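Local structure of nitrophorin Cim l NP (Cimex lectularius, 1SI6) at residues Asp164-Ile169 with Leu246-Thr251. The protein carries nitric oxide on a heme b group and releases it into the victim during feeding, which dilates the blood vessels. Sequence-based numbering, arbitrary orientation.
Sequences DFLFWI and LYKSGT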
ATOM      1  N   ASP A 164     -15.245   9.384   0.012  1.00 25.22           N
ATOM      2  CA  ASP A 164     -15.914   8.585  -1.030  1.00 25.35           C
ATOM      3  C   ASP A 164     -15.097   7.346  -1.501  1.00 24.30           C
ATOM      4  O   ASP A 164     -15.646   6.273  -1.765  1.00 23.37           O
ATOM      5  CB  ASP A 164     -16.183   9.474  -2.259  1.00 26.14           C
ATOM      6  CG  ASP A 164     -17.180  10.559  -1.967  1.00 28.97           C
ATOM      7  OD1 ASP A 164     -16.756  11.709  -1.779  1.00 30.31           O
ATOM      8  OD2 ASP A 164     -18.381  10.275  -1.830  1.00 32.79           O
ATOM      9  N   PHE A 165     -13.778   7.536  -1.615  1.00 23.97           N
ATOM     10  CA  PHE A 165     -12.868   6.449  -2.115  1.00 23.40           C
ATOM     11  C   PHE A 165     -11.683   6.353  -1.177  1.00 22.91           C
ATOM     12  O   PHE A 165     -10.962   7.353  -0.927  1.00 24.07           O
ATOM     13  CB  PHE A 165     -12.363   6.810  -3.511  1.00 23.91           C
ATOM     14  CG  PHE A 165     -13.464   7.110  -4.525  1.00 23.82           C
ATOM     15  CD1 PHE A 165     -13.652   8.397  -4.983  1.00 26.36           C
ATOM     16  CD2 PHE A 165     -14.275   6.118  -5.004  1.00 22.69           C
ATOM     17  CE1 PHE A 165     -14.678   8.655  -5.905  1.00 26.03           C
ATOM     18  CE2 PHE A 165     -15.247   6.386  -5.910  1.00 26.82           C
ATOM     19  CZ  PHE A 165     -15.441   7.622  -6.350  1.00 25.45           C
ATOM     20  N   LEU A 166     -11.526   5.146  -0.620  1.00 21.52           N
ATOM     21  CA  LEU A 166     -10.491   4.868   0.399  1.00 23.14           C
ATOM     22  C   LEU A 166      -9.621   3.709   0.001  1.00 19.95           C
ATOM     23  O   LEU A 166     -10.105   2.700  -0.472  1.00 20.96           O
ATOM     24  CB  LEU A 166     -11.100   4.617   1.767  1.00 22.59           C
ATOM     25  CG  LEU A 166     -11.922   5.814   2.314  1.00 25.24           C
ATOM     26  CD1 LEU A 166     -13.330   5.547   2.061  1.00 27.33           C
ATOM     27  CD2 LEU A 166     -11.565   6.013   3.733  1.00 24.73           C
ATOM     28  N   PHE A 167      -8.324   3.922   0.155  1.00 19.53           N
ATOM     29  CA  PHE A 167      -7.335   2.870  -0.101  1.00 19.39           C
ATOM     30  C   PHE A 167      -6.354   2.827   1.074  1.00 19.40           C
ATOM     31  O   PHE A 167      -5.945   3.833   1.586  1.00 21.09           O
ATOM     32  CB  PHE A 167      -6.588   3.199  -1.412  1.00 19.47           C
ATOM     33  CG  PHE A 167      -7.531   3.284  -2.601  1.00 19.31           C
ATOM     34  CD1 PHE A 167      -8.078   4.522  -2.952  1.00 21.76           C
ATOM     35  CD2 PHE A 167      -7.954   2.150  -3.269  1.00 21.38           C
ATOM     36  CE1 PHE A 167      -8.988   4.591  -3.999  1.00 22.38           C
ATOM     37  CE2 PHE A 167      -8.862   2.223  -4.324  1.00 21.23           C
ATOM     38  CZ  PHE A 167      -9.381   3.472  -4.655  1.00 23.89           C
ATOM     39  N   TRP A 168      -5.971   1.612   1.435  1.00 17.98           N
ATOM     40  CA  TRP A 168      -5.031   1.355   2.507  1.00 17.86           C
ATOM     41  C   TRP A 168      -4.008   0.409   1.941  1.00 16.69           C
ATOM     42  O   TRP A 168      -4.373  -0.691   1.577  1.00 18.59           O
ATOM     43  CB  TRP A 168      -5.732   0.672   3.695  1.00 17.32           C
ATOM     44  CG  TRP A 168      -5.023   0.714   4.999  1.00 16.87           C
ATOM     45  CD1 TRP A 168      -3.721   0.470   5.223  1.00 17.61           C
ATOM     46  CD2 TRP A 168      -5.581   1.071   6.258  1.00 18.15           C
ATOM     47  NE1 TRP A 168      -3.409   0.642   6.555  1.00 18.63           N
ATOM     48  CE2 TRP A 168      -4.561   0.971   7.228  1.00 17.14           C
ATOM     49  CE3 TRP A 168      -6.866   1.465   6.685  1.00 19.44           C
ATOM     50  CZ2 TRP A 168      -4.768   1.291   8.573  1.00 20.62           C
ATOM     51  CZ3 TRP A 168      -7.063   1.721   8.028  1.00 20.61           C
ATOM     52  CH2 TRP A 168      -6.029   1.654   8.943  1.00 21.81           C
ATOM     53  N   ILE A 169      -2.762   0.853   1.894  1.00 16.86           N
ATOM     54  CA  ILE A 169      -1.694   0.130   1.185  1.00 18.45           C
ATOM     55  C   ILE A 169      -0.455   0.058   2.041  1.00 18.69           C
ATOM     56  O   ILE A 169      -0.053   1.038   2.675  1.00 21.40           O
ATOM     57  CB  ILE A 169      -1.388   0.798  -0.176  1.00 18.98           C
ATOM     58  CG1 ILE A 169      -0.983   2.262  -0.015  1.00 20.33           C
ATOM     59  CG2 ILE A 169      -2.565   0.572  -1.133  1.00 20.20           C
ATOM     60  CD1 ILE A 169      -0.502   2.878  -1.339  1.00 20.77           C
ATOM     61  N   LEU A 246      -6.100  -2.586   0.304  1.00 16.39           N
ATOM     62  CA  LEU A 246      -7.493  -2.686   0.738  1.00 17.17           C
ATOM     63  C   LEU A 246      -8.234  -1.477   0.197  1.00 17.93           C
ATOM     64  O   LEU A 246      -7.673  -0.407   0.074  1.00 18.59           O
ATOM     65  CB  LEU A 246      -7.655  -2.736   2.264  1.00 17.68           C
ATOM     66  CG  LEU A 246      -6.886  -3.849   2.971  1.00 18.81           C
ATOM     67  CD1 LEU A 246      -7.132  -3.740   4.441  1.00 19.35           C
ATOM     68  CD2 LEU A 246      -7.208  -5.219   2.477  1.00 19.61           C
ATOM     69  N   TYR A 247      -9.548  -1.676  -0.094  1.00 18.63           N
ATOM     70  CA  TYR A 247     -10.350  -0.558  -0.562  1.00 20.22           C
ATOM     71  C   TYR A 247     -11.726  -0.526   0.066  1.00 21.51           C
ATOM     72  O   TYR A 247     -12.259  -1.541   0.458  1.00 21.47           O
ATOM     73  CB  TYR A 247     -10.490  -0.604  -2.074  1.00 20.38           C
ATOM     74  CG  TYR A 247     -11.276  -1.750  -2.638  1.00 21.81           C
ATOM     75  CD1 TYR A 247     -12.674  -1.613  -2.904  1.00 25.53           C
ATOM     76  CD2 TYR A 247     -10.682  -2.954  -2.927  1.00 23.31           C
ATOM     77  CE1 TYR A 247     -13.391  -2.679  -3.446  1.00 24.08           C
ATOM     78  CE2 TYR A 247     -11.398  -3.983  -3.478  1.00 24.78           C
ATOM     79  CZ  TYR A 247     -12.741  -3.866  -3.729  1.00 26.29           C
ATOM     80  OH  TYR A 247     -13.418  -4.953  -4.309  1.00 30.04           O
ATOM     81  N   LYS A 248     -12.268   0.681   0.118  1.00 20.66           N
ATOM     82  CA  LYS A 248     -13.683   0.841   0.534  1.00 22.94           C
ATOM     83  C   LYS A 248     -14.167   2.221   0.129  1.00 23.95           C
ATOM     84  O   LYS A 248     -13.385   3.100  -0.153  1.00 22.49           O
ATOM     85  CB  LYS A 248     -13.898   0.511   2.015  1.00 26.30           C
ATOM     86  CG  LYS A 248     -13.714   1.493   3.013  1.00 28.97           C
ATOM     87  CD  LYS A 248     -14.019   0.908   4.482  1.00 28.75           C
ATOM     88  CE  LYS A 248     -15.472   0.779   4.970  1.00 31.45           C
ATOM     89  NZ  LYS A 248     -15.547   0.731   6.486  1.00 31.94           N
ATOM     90  N   SER A 249     -15.495   2.353   0.155  1.00 25.18           N
ATOM     91  CA  SER A 249     -16.169   3.610  -0.021  1.00 25.19           C
ATOM     92  C   SER A 249     -17.011   3.849   1.205  1.00 26.90           C
ATOM     93  O   SER A 249     -17.631   2.928   1.679  1.00 26.16           O
ATOM     94  CB  SER A 249     -17.106   3.532  -1.198  1.00 24.82           C
ATOM     95  OG  SER A 249     -17.810   4.779  -1.351  1.00 24.92           O
ATOM     96  N   GLY A 250     -16.946   5.061   1.724  1.00 27.44           N
ATOM     97  CA  GLY A 250     -17.876   5.498   2.774  1.00 28.08           C
ATOM     98  C   GLY A 250     -19.270   5.880   2.297  1.00 29.12           C
ATOM     99  O   GLY A 250     -20.172   6.032   3.115  1.00 28.39           O
ATOM    100  N   THR A 251     -19.437   6.062   1.004  1.00 29.08           N
ATOM    101  CA  THR A 251     -20.681   6.675   0.456  1.00 28.11           C
ATOM    102  C   THR A 251     -21.371   5.859  -0.630  1.00 28.28           C
ATOM    103  O   THR A 251     -22.151   6.417  -1.463  1.00 29.73           O
ATOM    104  CB  THR A 251     -20.374   8.068  -0.096  1.00 28.21           C
ATOM    105  OG1 THR A 251     -19.326   7.980  -1.098  1.00 28.76           O
ATOM    106  CG2 THR A 251     -19.745   8.977   0.946  1.00 29.95           C
TER
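Trp168 and Leu246, both buried, meet CB to CB at 4.2 Å in the tightly packed part of this contact, which also takes in Leu166 and the Phe167 ring. Trp168 N gives to Leu246 O at 3.0 Å. Phe167 and Tyr247 follow as a non-hydrogen-bonded antiparallel pair: CD2 of the Phe167 ring lies 3.9 Å from CB of Tyr247, and the Tyr247 side chain also touches Ile255 and Pro257. In the next pair Leu166 N meets Lys248 O at 2.8 Å nearly head-on to the carbonyl (176°), yet its own N-H is bent to 141°. Here strand 243-248 forms the margin of one of the two sheets of the DNase I-like fold, and 165-169 lies between it and strand 127-135. The Phe165 and Phe167 side chains reach Val280 of the other sheet, as expected in a beta sandwich. Past Lys248 the strand pairing gives way to side-chain bonds. Ser249 OG donates in plane to a lone pair of Asp164 O at 2.7 Å and accepts from Thr251 N, making an ST turn. Thr251 alone is on the solvent side; its OG1 donates to the anti side of OD2 of the buried Asp164 at 2.6 Å, while OD1 receives Arg128 N.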